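Local coordinates for protein tungsten-containing formylmethanofuran dehydrogenase 2 subunit C (Methanothermobacter wolfeii, PDB 5T5I) that is a subunit of a tungsten enzyme that probably interconverts carbon dioxide plus methanofuran with formylmethanofuran, an early step of methane formation, at residues 22-27 with 60-65; 81-86 with 105-110; 29-34 with 52-57; 3-8 with 66-71; 16-21 with 74-79. All coordinates share one frame; numbering follows the deposited sequence.

Interaction 1 of 5, residues 22-27 with 60-65; sequences KPDVFA and DAPEDI
Pro-23 and Pro-62 face each other where the one-turn helix 23-26 meets the 3-10 segment 62-64, their CA atoms 4.7 Å apart. At the other end of the contact Ala-27, the first residue to leave the helix, has its CA 4.9 Å from that of Asp-60. No hydrogen bond crosses between the two backbones. Each makes its own: Lys-22 O, at the N-cap, accepts from both Val-25 N and Phe-26 N, while Pro-62 O takes the N-H of Ile-65.

The side chains therefore do the joining. The two prolines interlock, Pro-23 CB lying 3.5 Å from Pro-62 O and Pro-62 CB 3.6 Å from Pro-23 O. Ile-65 reaches in with both branches. Its CG2 meets Pro-23 CB at 3.9 Å, and its CG1 branch, extended at chi2 (170°), carries CD1 up to the helix end, only 3.5 Å from Ala-27 CA, a tight fit for two carbons. Ala-27 CB is set against Pro-62 CD at 3.8 Å. Just outside, Asp-24 OD2 bonds to Thr-84, and the ring of Phe-26 packs on Ile-4, Leu-6 and Ile-67.

Here is a contact made by shape rather than by polarity: rigid rings, a methyl and a branched chain fit together, and the carbonyls of Pro-23 and Pro-62 that they cover are already bonded within their own turns.

Interaction 2 of 5, residues 81-86 with 105-110; sequences QEMTAG and GKITVE
Gly-86 O receives the N-H of Lys-106 at 3.0 Å, the single hydrogen bond between the two segments. The donor lies in the plane of the carbonyl, with an angle of 151° at the hydrogen. Gly-105 CA presses on the same oxygen, 3.1 Å from Gly-86 O, so the oxygen is met by two consecutive residues of 105-110.

Both glycines have positive phi, and each leads into a parallel strand, 87-90 or 106-109, of neighbouring turns of the beta-helix. A side chain on Gly-105 would run into Gly-86 O, the backbone of Ala-85 and the methyl of Met-83. On Gly-86 it would jam against the carbonyl oxygen of Ala-85. Their close fit brings Ala-85 CA within 3.9 Å of Gly-105 CA.

Met-83 makes the apolar half of the contact. Its CG stands between the backbone N and the carbonyl carbon (chi1 70°), and a bend at chi3 (-93°) turns CE toward Lys-106 N, 3.9 Å away. The side chains of Met-83 and Ile-107 pass at a slant, with Met-83 SD 3.6 Å from Ile-107 CG1 and 3.8 Å from Ile-107 CD1. Outside the two segments Met-83 also touches Pro-23, Asp-24 and Ile-88. Lys-106 leaves the backbone pointing away from 81-86, and its NZ forms a salt bridge with Glu-127.

One backbone bond and one flexible thioether thus do different work: the bond sets where Lys-106 N lies against Gly-86, and the thioether gives the buried side chain of Ile-107 an apolar neighbour.

Interaction 3 of 5, residues 29-34 with 52-57; sequences KSIEEI and FEVSGE
Ile-31 and Ile-34, one helical turn apart, both meet Val-54 in the apolar part of this contact. Val-54 CG1, anti to its backbone N (chi1 -172°), is the branch they share. It lies 3.8 Å from Ile-34 CG2, the two side chains crossing at about a right angle, and 4.1 Å from Ile-31 CG2, where the side chains slide past each other in opposite directions.

A second group of contacts sets hydrocarbon against backbone. Ile-31 CG2 rests 3.7 Å from Val-54 O. The bend at chi2 (-60°) places Ile-31 CD1 beside the strand's end, 3.6 Å from Gly-56 O and 3.8 Å from Ser-55 C.

No hydrogen bond crosses between the segments; the helix start makes its own. Ser-30 and Glu-33 form a capping box: Glu-33 N bonds to Ser-30 OG at 3.1 Å, and Ser-30 N bonds almost straight (170°) to Glu-33 OE2 at 2.9 Å, on the anti side of the carboxylate. These two bonds cap the first turn, from which Ile-31 and Ile-34 project.

Helix 31-35 thus lies against the strand that borders this end of the beta-helix. Strand 52-56 runs antiparallel to strand 3-8, where Val-54 also touches Leu-6, while Ile-34 packs on Leu-48 and Lys-29 NZ ties back to Val-25 O at helix 23-26.

Interaction 4 of 5, residues 3-8 with 66-71; sequences EIILTP and KIIIDG
Strands 3-8 and 66-69 are a parallel pair of the beta-helix, Ile-4 beside Ile-67 and Leu-6 beside Ile-69, their axes 20° apart. The ladder alternates direction as parallel pairing requires. Ile-4 N bonds to Lys-66 O at 3.0 Å, Ile-68 N to Ile-4 O at 2.9 Å, Leu-6 N to Ile-68 O at 2.8 Å and Asp-70 N to Leu-6 O at 2.8 Å. Ile-68 O is also met by the CA of Ile-5.

On one face Leu-6 CD1 approaches Ile-67 CG2; helix 23-26 covers this side through Phe-26 and Pro-23. On the other, Ile-5 and Ile-68 lie side by side. A bend at chi2 (-59°) places Ile-5 CD1 3.8 Å from Ile-68 CD1, and Ile-5 CG2 rests against Asp-70 CB. An alanine in place of Ile-5 would probably open a gap beside Ile-68 CD1 and take from Asp-70 CB the contact with CG2. The carboxylate of Glu-3 also touches Ile-68, with Glu-3 OE1 3.6 Å from Ile-68 CD1. Its charge stays beyond salt-bridge range of Lys-66 NZ.

At the end of the ladder one water joins strand 3-8 to Asp-70, just after strand 66-69; it lies 2.7 Å from Thr-7 OG1 and 2.7 Å from Asp-70 OD2, to which it donates. Asp-70 OD1 forms a salt bridge with Arg-91. Pro-8 CG packs on Gly-71 CA, where a side chain would clash.

The chemistry divides by place: main-chain bonds set the register, branched hydrocarbons pack on both faces, and the charged and water-linked groups lie toward the two ends.

Interaction 5 of 5, residues 16-21 with 74-79; sequences LEAPNI and YNTKRI
Glu-17 and Arg-78 both leave the backbone with CG anti to the carbonyl carbon (chi1 -60° and -55°) and run extended, Arg-78 as far as NE, side by side and pointing the same way. Glu-17 OE2 meets Arg-78 NE at 3.2 Å, a salt bridge in which the N-H comes from above the carboxylate plane, 49° out of it, while the oxygen lies near the guanidinium plane. A water makes a second link, 2.8 Å from Glu-17 OE1 and 2.8 Å from Arg-78 NH1, from which it accepts. Glu-17 OE2 is also bridged to a basic side chain of another protein's chain, and Lys-77 NZ forms a salt bridge with an acidic side chain there. Arg-78 NH2 bonds to Gln-81, and the guanidinium makes a cation-pi contact with Tyr-97. An alanine in place of Glu-17 would probably leave Arg-78 NE and that basic side chain without their shared carboxylate, and the bridging water without one of its mates.

The backbones form a short parallel ladder: Leu-16 N to Asn-75 O, Lys-77 N to Leu-16 O and Ala-18 N to Lys-77 O, each 2.9 Å. A type I turn from Ala-18 to Ile-21 follows. Pro-19 CA makes a CA-H...O contact of 3.4 Å with Arg-78 O, and at the end of the turn Ile-21 CG2 lies 4.3 Å from Ile-79 CG2.

In the small mixed sheet, strand 16-17 stands between strands 38-41 and 76-77: Leu-16 packs on Ile-39 and His-41, Glu-17 on Met-40.

Interaction 5 is the buried contact of the set and interaction 3 a surface one, with interactions 1, 2 and 4 between them. Interactions 4 and 5 rest on parallel backbone ladders; interactions 1 and 3 have no hydrogen bond across and depend on fit, and interaction 2 has a single one. Several share elements. Strand 3-8 carries strand 66-69 on one edge and strand 52-56 on the other, joining interactions 4 and 3. Phe-26 of interaction 1 touches Ile-34, Ile-4 and Ile-67, while Asp-24 reaches Thr-84 in interaction 2. Ile-21 links interaction 5 to Leu-6 and Ile-69. Among the five, only interaction 5 meets another protein chain, through its charged residues.

Interaction 1 of 5, residues 22-27 with 60-65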
# COMPACT_ATOMS: atom_id res chain seq x y z
N LYS C 22 43.86 -2.54 42.06
CA LYS C 22 44.40 -3.56 41.17
C LYS C 22 45.55 -4.31 41.83
O LYS C 22 46.27 -3.72 42.65
CB LYS C 22 44.84 -2.97 39.82
CG LYS C 22 45.81 -1.79 39.87
CD LYS C 22 46.36 -1.52 38.47
CE LYS C 22 47.02 -0.18 38.25
NZ LYS C 22 46.06 0.87 37.81
N PRO C 23 45.78 -5.59 41.48
CA PRO C 23 46.89 -6.35 42.10
C PRO C 23 48.28 -5.69 42.00
O PRO C 23 49.08 -5.81 42.93
CB PRO C 23 46.83 -7.70 41.38
CG PRO C 23 45.40 -7.84 40.96
CD PRO C 23 45.01 -6.45 40.55
N ASP C 24 48.54 -4.94 40.90
CA ASP C 24 49.82 -4.24 40.68
C ASP C 24 50.14 -3.20 41.78
O ASP C 24 51.30 -3.06 42.16
CB ASP C 24 49.84 -3.56 39.30
CG ASP C 24 49.66 -4.53 38.16
OD1 ASP C 24 48.49 -4.96 37.92
OD2 ASP C 24 50.67 -4.91 37.53
N VAL C 25 49.11 -2.50 42.29
CA VAL C 25 49.30 -1.51 43.35
C VAL C 25 49.31 -2.19 44.72
O VAL C 25 50.06 -1.78 45.59
CB VAL C 25 48.22 -0.40 43.28
CG1 VAL C 25 48.34 0.59 44.44
CG2 VAL C 25 48.31 0.34 41.95
N PHE C 26 48.45 -3.22 44.92
CA PHE C 26 48.35 -3.92 46.21
C PHE C 26 49.61 -4.73 46.50
O PHE C 26 49.95 -4.91 47.67
CB PHE C 26 47.09 -4.80 46.26
CG PHE C 26 45.77 -4.10 46.51
CD1 PHE C 26 45.54 -2.81 46.03
CD2 PHE C 26 44.71 -4.76 47.12
CE1 PHE C 26 44.32 -2.16 46.26
CE2 PHE C 26 43.49 -4.12 47.34
CZ PHE C 26 43.30 -2.83 46.89
N ALA C 27 50.34 -5.17 45.44
CA ALA C 27 51.58 -5.95 45.61
C ALA C 27 52.64 -5.20 46.43
O ALA C 27 52.91 -4.03 46.16
CB ALA C 27 52.15 -6.33 44.25
N ASP C 60 53.95 -10.12 47.81
CA ASP C 60 54.92 -9.28 47.11
C ASP C 60 54.72 -9.17 45.59
O ASP C 60 55.15 -8.17 45.02
CB ASP C 60 56.35 -9.76 47.40
CG ASP C 60 56.79 -9.53 48.83
OD1 ASP C 60 56.67 -8.38 49.31
OD2 ASP C 60 57.29 -10.49 49.46
N ALA C 61 54.14 -10.19 44.93
CA ALA C 61 53.96 -10.20 43.48
C ALA C 61 52.48 -10.07 43.08
O ALA C 61 51.63 -10.71 43.71
CB ALA C 61 54.54 -11.50 42.92
N PRO C 62 52.13 -9.28 42.04
CA PRO C 62 50.71 -9.14 41.68
C PRO C 62 50.02 -10.42 41.20
O PRO C 62 48.82 -10.55 41.39
CB PRO C 62 50.72 -8.06 40.60
CG PRO C 62 52.10 -8.06 40.06
CD PRO C 62 52.99 -8.44 41.18
N GLU C 63 50.78 -11.35 40.58
CA GLU C 63 50.25 -12.63 40.11
C GLU C 63 49.72 -13.51 41.26
O GLU C 63 48.90 -14.39 41.01
CB GLU C 63 51.27 -13.42 39.25
CG GLU C 63 52.61 -13.70 39.90
CD GLU C 63 53.73 -12.74 39.54
OE1 GLU C 63 54.90 -13.19 39.50
OE2 GLU C 63 53.46 -11.53 39.35
N ASP C 64 50.20 -13.28 42.51
CA ASP C 64 49.74 -14.02 43.69
C ASP C 64 48.64 -13.28 44.46
O ASP C 64 48.26 -13.75 45.52
CB ASP C 64 50.94 -14.32 44.62
CG ASP C 64 52.05 -15.08 43.94
OD1 ASP C 64 51.75 -16.01 43.16
OD2 ASP C 64 53.23 -14.75 44.19
N ILE C 65 48.08 -12.18 43.92
CA ILE C 65 47.05 -11.41 44.61
C ILE C 65 45.69 -11.61 43.97
O ILE C 65 45.54 -11.47 42.75
CB ILE C 65 47.42 -9.90 44.68
CG1 ILE C 65 48.55 -9.72 45.71
CG2 ILE C 65 46.19 -9.04 45.04
CD1 ILE C 65 49.16 -8.44 45.77

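Interaction 2 of 5, residues 81-86 with 105-110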
# COMPACT_ATOMS: atom_id res chain seq x y z
N GLN C 81 41.82 -0.96 36.21
CA GLN C 81 42.37 -0.24 35.06
C GLN C 81 43.86 -0.52 34.87
O GLN C 81 44.62 -0.36 35.81
CB GLN C 81 42.15 1.27 35.20
CG GLN C 81 42.64 2.09 34.01
CD GLN C 81 42.11 3.49 34.06
OE1 GLN C 81 40.94 3.74 33.77
NE2 GLN C 81 42.93 4.43 34.48
N GLU C 82 44.26 -0.96 33.66
CA GLU C 82 45.66 -1.23 33.30
C GLU C 82 46.36 -2.29 34.17
O GLU C 82 47.59 -2.30 34.24
CB GLU C 82 46.46 0.09 33.25
CG GLU C 82 45.95 1.00 32.15
CD GLU C 82 46.51 2.41 32.10
OE1 GLU C 82 47.37 2.76 32.93
OE2 GLU C 82 46.04 3.19 31.24
N MET C 83 45.60 -3.24 34.76
CA MET C 83 46.21 -4.31 35.55
C MET C 83 46.96 -5.28 34.61
O MET C 83 46.58 -5.40 33.43
CB MET C 83 45.19 -5.02 36.46
CG MET C 83 44.17 -5.88 35.73
SD MET C 83 42.97 -6.63 36.88
CE MET C 83 43.74 -8.16 37.18
N THR C 84 48.04 -5.91 35.10
CA THR C 84 48.88 -6.81 34.29
C THR C 84 48.84 -8.28 34.72
O THR C 84 49.26 -9.13 33.95
CB THR C 84 50.35 -6.35 34.29
OG1 THR C 84 50.95 -6.69 35.55
CG2 THR C 84 50.53 -4.85 33.98
N ALA C 85 48.38 -8.57 35.95
CA ALA C 85 48.37 -9.93 36.51
C ALA C 85 47.47 -9.99 37.74
O ALA C 85 47.04 -8.95 38.24
CB ALA C 85 49.79 -10.34 36.90
N GLY C 86 47.23 -11.20 38.23
CA GLY C 86 46.40 -11.41 39.40
C GLY C 86 44.93 -11.46 39.04
O GLY C 86 44.57 -11.64 37.87
N GLY C 105 45.87 -10.94 33.60
CA GLY C 105 45.10 -11.27 34.79
C GLY C 105 43.63 -11.46 34.45
O GLY C 105 43.27 -11.55 33.26
N LYS C 106 42.77 -11.49 35.47
CA LYS C 106 41.33 -11.72 35.28
C LYS C 106 40.45 -10.90 36.22
O LYS C 106 40.74 -10.80 37.41
CB LYS C 106 41.00 -13.23 35.44
CG LYS C 106 39.53 -13.55 35.12
CD LYS C 106 39.24 -15.05 35.04
CE LYS C 106 37.87 -15.32 34.43
NZ LYS C 106 36.96 -16.01 35.37
N ILE C 107 39.34 -10.37 35.68
CA ILE C 107 38.33 -9.65 36.46
C ILE C 107 36.99 -10.37 36.27
O ILE C 107 36.57 -10.59 35.13
CB ILE C 107 38.17 -8.16 36.07
CG1 ILE C 107 39.51 -7.40 36.18
CG2 ILE C 107 37.08 -7.49 36.94
CD1 ILE C 107 39.48 -5.99 35.64
N THR C 108 36.31 -10.70 37.38
CA THR C 108 34.97 -11.29 37.34
C THR C 108 34.04 -10.30 38.04
O THR C 108 34.31 -9.92 39.17
CB THR C 108 34.92 -12.68 38.01
OG1 THR C 108 35.83 -13.54 37.33
CG2 THR C 108 33.53 -13.32 37.95
N VAL C 109 32.97 -9.86 37.36
CA VAL C 109 31.95 -8.99 37.93
C VAL C 109 30.70 -9.86 38.05
O VAL C 109 30.19 -10.32 37.03
CB VAL C 109 31.68 -7.74 37.04
CG1 VAL C 109 30.51 -6.91 37.60
CG2 VAL C 109 32.94 -6.89 36.90
N GLU C 110 30.23 -10.12 39.28
CA GLU C 110 29.05 -10.98 39.48
C GLU C 110 27.73 -10.30 39.10
O GLU C 110 26.77 -11.00 38.78
CB GLU C 110 29.00 -11.54 40.90
CG GLU C 110 30.15 -12.48 41.15
CD GLU C 110 30.19 -13.17 42.49
OE1 GLU C 110 31.23 -13.81 42.76
OE2 GLU C 110 29.21 -13.09 43.27

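Interaction 3 of 5, residues 29-34 with 52-57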
# COMPACT_ATOMS: atom_id res chain seq x y z
N LYS C 29 52.41 -4.22 49.58
CA LYS C 29 51.85 -3.32 50.59
C LYS C 29 51.19 -4.11 51.71
O LYS C 29 50.55 -5.13 51.45
CB LYS C 29 50.80 -2.39 49.96
CG LYS C 29 51.37 -1.33 49.04
CD LYS C 29 50.28 -0.33 48.61
CE LYS C 29 50.80 0.83 47.78
NZ LYS C 29 51.56 0.37 46.59
N SER C 30 51.29 -3.61 52.94
CA SER C 30 50.63 -4.20 54.10
C SER C 30 49.14 -3.81 54.05
O SER C 30 48.77 -2.94 53.27
CB SER C 30 51.23 -3.64 55.39
OG SER C 30 50.95 -2.26 55.50
N ILE C 31 48.32 -4.40 54.93
CA ILE C 31 46.90 -4.06 55.01
C ILE C 31 46.71 -2.57 55.34
O ILE C 31 45.88 -1.90 54.72
CB ILE C 31 46.17 -5.00 56.02
CG1 ILE C 31 46.16 -6.47 55.52
CG2 ILE C 31 44.74 -4.53 56.33
CD1 ILE C 31 45.46 -6.74 54.15
N GLU C 32 47.53 -2.04 56.27
CA GLU C 32 47.49 -0.63 56.68
C GLU C 32 47.89 0.30 55.53
O GLU C 32 47.27 1.36 55.37
CB GLU C 32 48.37 -0.41 57.94
CG GLU C 32 47.72 0.44 59.02
CD GLU C 32 46.36 -0.02 59.51
OE1 GLU C 32 45.48 0.87 59.65
OE2 GLU C 32 46.14 -1.23 59.71
N GLU C 33 48.87 -0.10 54.70
CA GLU C 33 49.27 0.69 53.53
C GLU C 33 48.16 0.68 52.46
O GLU C 33 47.94 1.70 51.82
CB GLU C 33 50.58 0.17 52.93
CG GLU C 33 51.81 0.51 53.76
CD GLU C 33 53.08 -0.13 53.22
OE1 GLU C 33 53.99 0.62 52.80
OE2 GLU C 33 53.14 -1.38 53.19
N ILE C 34 47.46 -0.46 52.30
CA ILE C 34 46.36 -0.58 51.33
C ILE C 34 45.21 0.39 51.71
O ILE C 34 44.64 1.02 50.81
CB ILE C 34 45.90 -2.06 51.16
CG1 ILE C 34 47.01 -2.88 50.45
CG2 ILE C 34 44.57 -2.16 50.37
CD1 ILE C 34 46.88 -4.36 50.56
N PHE C 52 36.02 1.69 52.22
CA PHE C 52 36.11 0.23 52.27
C PHE C 52 36.76 -0.24 53.55
O PHE C 52 37.76 0.35 53.96
CB PHE C 52 36.96 -0.33 51.11
CG PHE C 52 36.39 -0.08 49.73
CD1 PHE C 52 36.67 1.09 49.05
CD2 PHE C 52 35.56 -1.02 49.14
CE1 PHE C 52 36.12 1.32 47.79
CE2 PHE C 52 35.01 -0.78 47.89
CZ PHE C 52 35.28 0.39 47.22
N GLU C 53 36.27 -1.35 54.12
CA GLU C 53 36.95 -2.03 55.22
C GLU C 53 37.97 -2.90 54.49
O GLU C 53 37.67 -3.35 53.38
CB GLU C 53 36.00 -2.92 56.04
CG GLU C 53 34.80 -2.23 56.66
CD GLU C 53 35.06 -1.40 57.90
OE1 GLU C 53 36.24 -1.26 58.31
OE2 GLU C 53 34.07 -0.87 58.47
N VAL C 54 39.18 -3.08 55.03
CA VAL C 54 40.24 -3.88 54.39
C VAL C 54 40.74 -4.96 55.35
O VAL C 54 41.01 -4.66 56.51
CB VAL C 54 41.42 -3.00 53.89
CG1 VAL C 54 42.40 -3.82 53.04
CG2 VAL C 54 40.92 -1.79 53.09
N SER C 55 40.90 -6.21 54.85
CA SER C 55 41.44 -7.35 55.61
C SER C 55 42.08 -8.36 54.64
O SER C 55 41.95 -8.23 53.42
CB SER C 55 40.34 -8.03 56.42
OG SER C 55 39.35 -8.60 55.59
N GLY C 56 42.77 -9.36 55.20
CA GLY C 56 43.40 -10.42 54.42
C GLY C 56 44.90 -10.52 54.58
O GLY C 56 45.46 -10.05 55.57
N GLU C 57 45.56 -11.13 53.57
CA GLU C 57 47.00 -11.39 53.60
C GLU C 57 47.77 -10.70 52.47
O GLU C 57 47.49 -10.96 51.30
CB GLU C 57 47.30 -12.92 53.59
CG GLU C 57 46.46 -13.76 52.63
CD GLU C 57 46.83 -15.23 52.54
OE1 GLU C 57 47.99 -15.58 52.85
OE2 GLU C 57 45.96 -16.02 52.11

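Interaction 4 of 5, residues 3-8 with 66-71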
# COMPACT_ATOMS: atom_id res chain seq x y z
N GLU C 3 44.46 -13.76 49.38
CA GLU C 3 43.22 -12.99 49.21
C GLU C 3 43.22 -11.72 50.06
O GLU C 3 43.56 -11.78 51.24
CB GLU C 3 41.99 -13.83 49.61
CG GLU C 3 41.83 -15.12 48.82
CD GLU C 3 40.52 -15.86 49.03
OE1 GLU C 3 39.81 -15.56 50.02
OE2 GLU C 3 40.20 -16.74 48.19
N ILE C 4 42.86 -10.56 49.45
CA ILE C 4 42.72 -9.27 50.12
C ILE C 4 41.24 -8.90 49.94
O ILE C 4 40.76 -8.83 48.81
CB ILE C 4 43.71 -8.20 49.57
CG1 ILE C 4 45.15 -8.57 49.96
CG2 ILE C 4 43.35 -6.79 50.09
CD1 ILE C 4 46.22 -7.97 49.09
N ILE C 5 40.51 -8.72 51.06
CA ILE C 5 39.07 -8.48 51.04
C ILE C 5 38.76 -7.00 51.23
O ILE C 5 39.17 -6.42 52.24
CB ILE C 5 38.33 -9.31 52.13
CG1 ILE C 5 38.84 -10.78 52.23
CG2 ILE C 5 36.80 -9.28 51.91
CD1 ILE C 5 38.73 -11.59 50.99
N LEU C 6 37.99 -6.41 50.30
CA LEU C 6 37.52 -5.04 50.39
C LEU C 6 36.01 -5.11 50.62
O LEU C 6 35.29 -5.60 49.76
CB LEU C 6 37.79 -4.23 49.10
CG LEU C 6 39.24 -4.06 48.63
CD1 LEU C 6 39.29 -3.06 47.47
CD2 LEU C 6 40.13 -3.59 49.74
N THR C 7 35.54 -4.65 51.78
CA THR C 7 34.10 -4.69 52.08
C THR C 7 33.62 -3.27 51.98
O THR C 7 34.04 -2.44 52.79
CB THR C 7 33.83 -5.32 53.44
OG1 THR C 7 34.51 -6.57 53.50
CG2 THR C 7 32.35 -5.52 53.70
N PRO C 8 32.80 -2.94 50.98
CA PRO C 8 32.39 -1.54 50.83
C PRO C 8 31.50 -1.02 51.94
O PRO C 8 30.61 -1.71 52.41
CB PRO C 8 31.65 -1.51 49.48
CG PRO C 8 31.34 -2.88 49.15
CD PRO C 8 32.23 -3.79 49.92
N LYS C 66 44.70 -11.87 44.83
CA LYS C 66 43.30 -11.99 44.47
C LYS C 66 42.54 -10.96 45.31
O LYS C 66 42.47 -11.10 46.53
CB LYS C 66 42.79 -13.41 44.76
CG LYS C 66 41.37 -13.67 44.29
CD LYS C 66 40.82 -14.93 44.96
CE LYS C 66 39.70 -15.59 44.20
NZ LYS C 66 40.04 -16.99 43.80
N ILE C 67 41.99 -9.91 44.67
CA ILE C 67 41.21 -8.89 45.37
C ILE C 67 39.74 -9.31 45.32
O ILE C 67 39.21 -9.51 44.23
CB ILE C 67 41.40 -7.47 44.78
CG1 ILE C 67 42.90 -7.06 44.80
CG2 ILE C 67 40.55 -6.45 45.59
CD1 ILE C 67 43.25 -5.76 44.02
N ILE C 68 39.09 -9.41 46.48
CA ILE C 68 37.67 -9.73 46.56
C ILE C 68 36.95 -8.49 47.06
O ILE C 68 37.18 -8.08 48.19
CB ILE C 68 37.37 -10.96 47.46
CG1 ILE C 68 38.16 -12.21 46.97
CG2 ILE C 68 35.85 -11.24 47.52
CD1 ILE C 68 37.97 -13.50 47.77
N ILE C 69 36.05 -7.91 46.24
CA ILE C 69 35.23 -6.78 46.66
C ILE C 69 33.95 -7.44 47.12
O ILE C 69 33.17 -7.90 46.29
CB ILE C 69 35.02 -5.72 45.56
CG1 ILE C 69 36.40 -5.20 45.07
CG2 ILE C 69 34.14 -4.57 46.10
CD1 ILE C 69 36.38 -4.08 44.08
N ASP C 70 33.78 -7.58 48.44
CA ASP C 70 32.65 -8.30 49.01
C ASP C 70 31.43 -7.42 49.17
O ASP C 70 30.96 -7.19 50.28
CB ASP C 70 33.06 -8.96 50.35
CG ASP C 70 32.08 -10.01 50.85
OD1 ASP C 70 31.40 -10.64 50.01
OD2 ASP C 70 31.98 -10.19 52.08
N GLY C 71 30.89 -6.96 48.05
CA GLY C 71 29.72 -6.11 48.04
C GLY C 71 29.53 -5.33 46.76
O GLY C 71 30.34 -5.41 45.84
O HOH W 1 33.38 -8.93 54.01

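Interaction 5 of 5, residues 16-21 with 74-79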
# COMPACT_ATOMS: atom_id res chain seq x y z
N LEU C 16 33.00 7.36 42.93
CA LEU C 16 34.41 7.20 43.23
C LEU C 16 35.11 6.79 41.94
O LEU C 16 34.50 6.11 41.10
CB LEU C 16 34.63 6.06 44.26
CG LEU C 16 33.96 6.20 45.63
CD1 LEU C 16 34.19 4.95 46.46
CD2 LEU C 16 34.47 7.42 46.37
N GLU C 17 36.38 7.17 41.78
CA GLU C 17 37.23 6.70 40.67
C GLU C 17 38.39 6.01 41.37
O GLU C 17 39.10 6.66 42.13
CB GLU C 17 37.75 7.83 39.76
CG GLU C 17 36.65 8.63 39.09
CD GLU C 17 37.04 9.31 37.79
OE1 GLU C 17 36.23 10.12 37.29
OE2 GLU C 17 38.13 9.00 37.26
N ALA C 18 38.54 4.70 41.17
CA ALA C 18 39.54 3.93 41.89
C ALA C 18 40.44 3.07 40.98
O ALA C 18 40.52 1.85 41.17
CB ALA C 18 38.84 3.07 42.93
N PRO C 19 41.20 3.70 40.06
CA PRO C 19 42.14 2.93 39.23
C PRO C 19 43.24 2.22 40.02
O PRO C 19 43.81 1.24 39.53
CB PRO C 19 42.71 3.99 38.28
CG PRO C 19 42.59 5.28 39.04
CD PRO C 19 41.27 5.14 39.73
N ASN C 20 43.52 2.67 41.27
CA ASN C 20 44.52 2.01 42.13
C ASN C 20 44.02 0.69 42.73
O ASN C 20 44.82 -0.01 43.34
CB ASN C 20 45.02 2.96 43.22
CG ASN C 20 45.94 4.04 42.71
OD1 ASN C 20 46.66 3.85 41.73
ND2 ASN C 20 46.03 5.15 43.42
N ILE C 21 42.73 0.32 42.55
CA ILE C 21 42.25 -1.00 42.98
C ILE C 21 42.67 -1.99 41.90
O ILE C 21 41.96 -2.20 40.92
CB ILE C 21 40.74 -1.07 43.29
CG1 ILE C 21 40.41 -0.14 44.47
CG2 ILE C 21 40.33 -2.54 43.66
CD1 ILE C 21 38.90 0.04 44.77
N TYR C 74 28.49 -0.22 42.65
CA TYR C 74 27.77 0.36 41.51
C TYR C 74 28.24 1.79 41.16
O TYR C 74 28.07 2.21 40.03
CB TYR C 74 26.24 0.36 41.73
CG TYR C 74 25.74 1.46 42.65
CD1 TYR C 74 25.82 1.33 44.03
CD2 TYR C 74 25.27 2.66 42.13
CE1 TYR C 74 25.42 2.36 44.87
CE2 TYR C 74 24.86 3.70 42.97
CZ TYR C 74 24.94 3.54 44.35
OH TYR C 74 24.53 4.53 45.21
N ASN C 75 28.78 2.54 42.15
CA ASN C 75 29.26 3.90 41.93
C ASN C 75 30.79 4.03 42.05
O ASN C 75 31.30 5.09 42.41
CB ASN C 75 28.50 4.89 42.85
CG ASN C 75 27.64 5.86 42.07
OD1 ASN C 75 27.40 5.71 40.87
ND2 ASN C 75 27.13 6.89 42.74
N THR C 76 31.53 2.98 41.60
CA THR C 76 33.00 2.99 41.59
C THR C 76 33.48 2.70 40.18
O THR C 76 33.18 1.63 39.62
CB THR C 76 33.58 2.03 42.62
OG1 THR C 76 33.00 2.32 43.89
CG2 THR C 76 35.10 2.15 42.73
N LYS C 77 34.22 3.66 39.62
CA LYS C 77 34.74 3.63 38.26
C LYS C 77 36.21 3.19 38.22
O LYS C 77 36.93 3.34 39.20
CB LYS C 77 34.65 5.05 37.64
CG LYS C 77 33.23 5.59 37.53
CD LYS C 77 33.20 7.06 37.10
CE LYS C 77 31.77 7.54 36.90
NZ LYS C 77 31.72 8.97 36.54
N ARG C 78 36.63 2.66 37.05
CA ARG C 78 38.01 2.31 36.71
C ARG C 78 38.64 1.17 37.54
O ARG C 78 39.86 1.06 37.57
CB ARG C 78 38.91 3.57 36.74
CG ARG C 78 38.38 4.69 35.86
CD ARG C 78 39.31 5.88 35.80
NE ARG C 78 38.75 6.93 34.95
CZ ARG C 78 38.82 7.00 33.62
NH1 ARG C 78 38.26 8.01 32.97
NH2 ARG C 78 39.42 6.04 32.92
N ILE C 79 37.83 0.29 38.14
CA ILE C 79 38.37 -0.85 38.91
C ILE C 79 39.18 -1.74 37.96
O ILE C 79 38.69 -2.07 36.87
CB ILE C 79 37.24 -1.64 39.64
CG1 ILE C 79 36.61 -0.78 40.77
CG2 ILE C 79 37.76 -2.98 40.20
CD1 ILE C 79 35.25 -1.26 41.22
O HOH W 2 36.49 9.57 34.55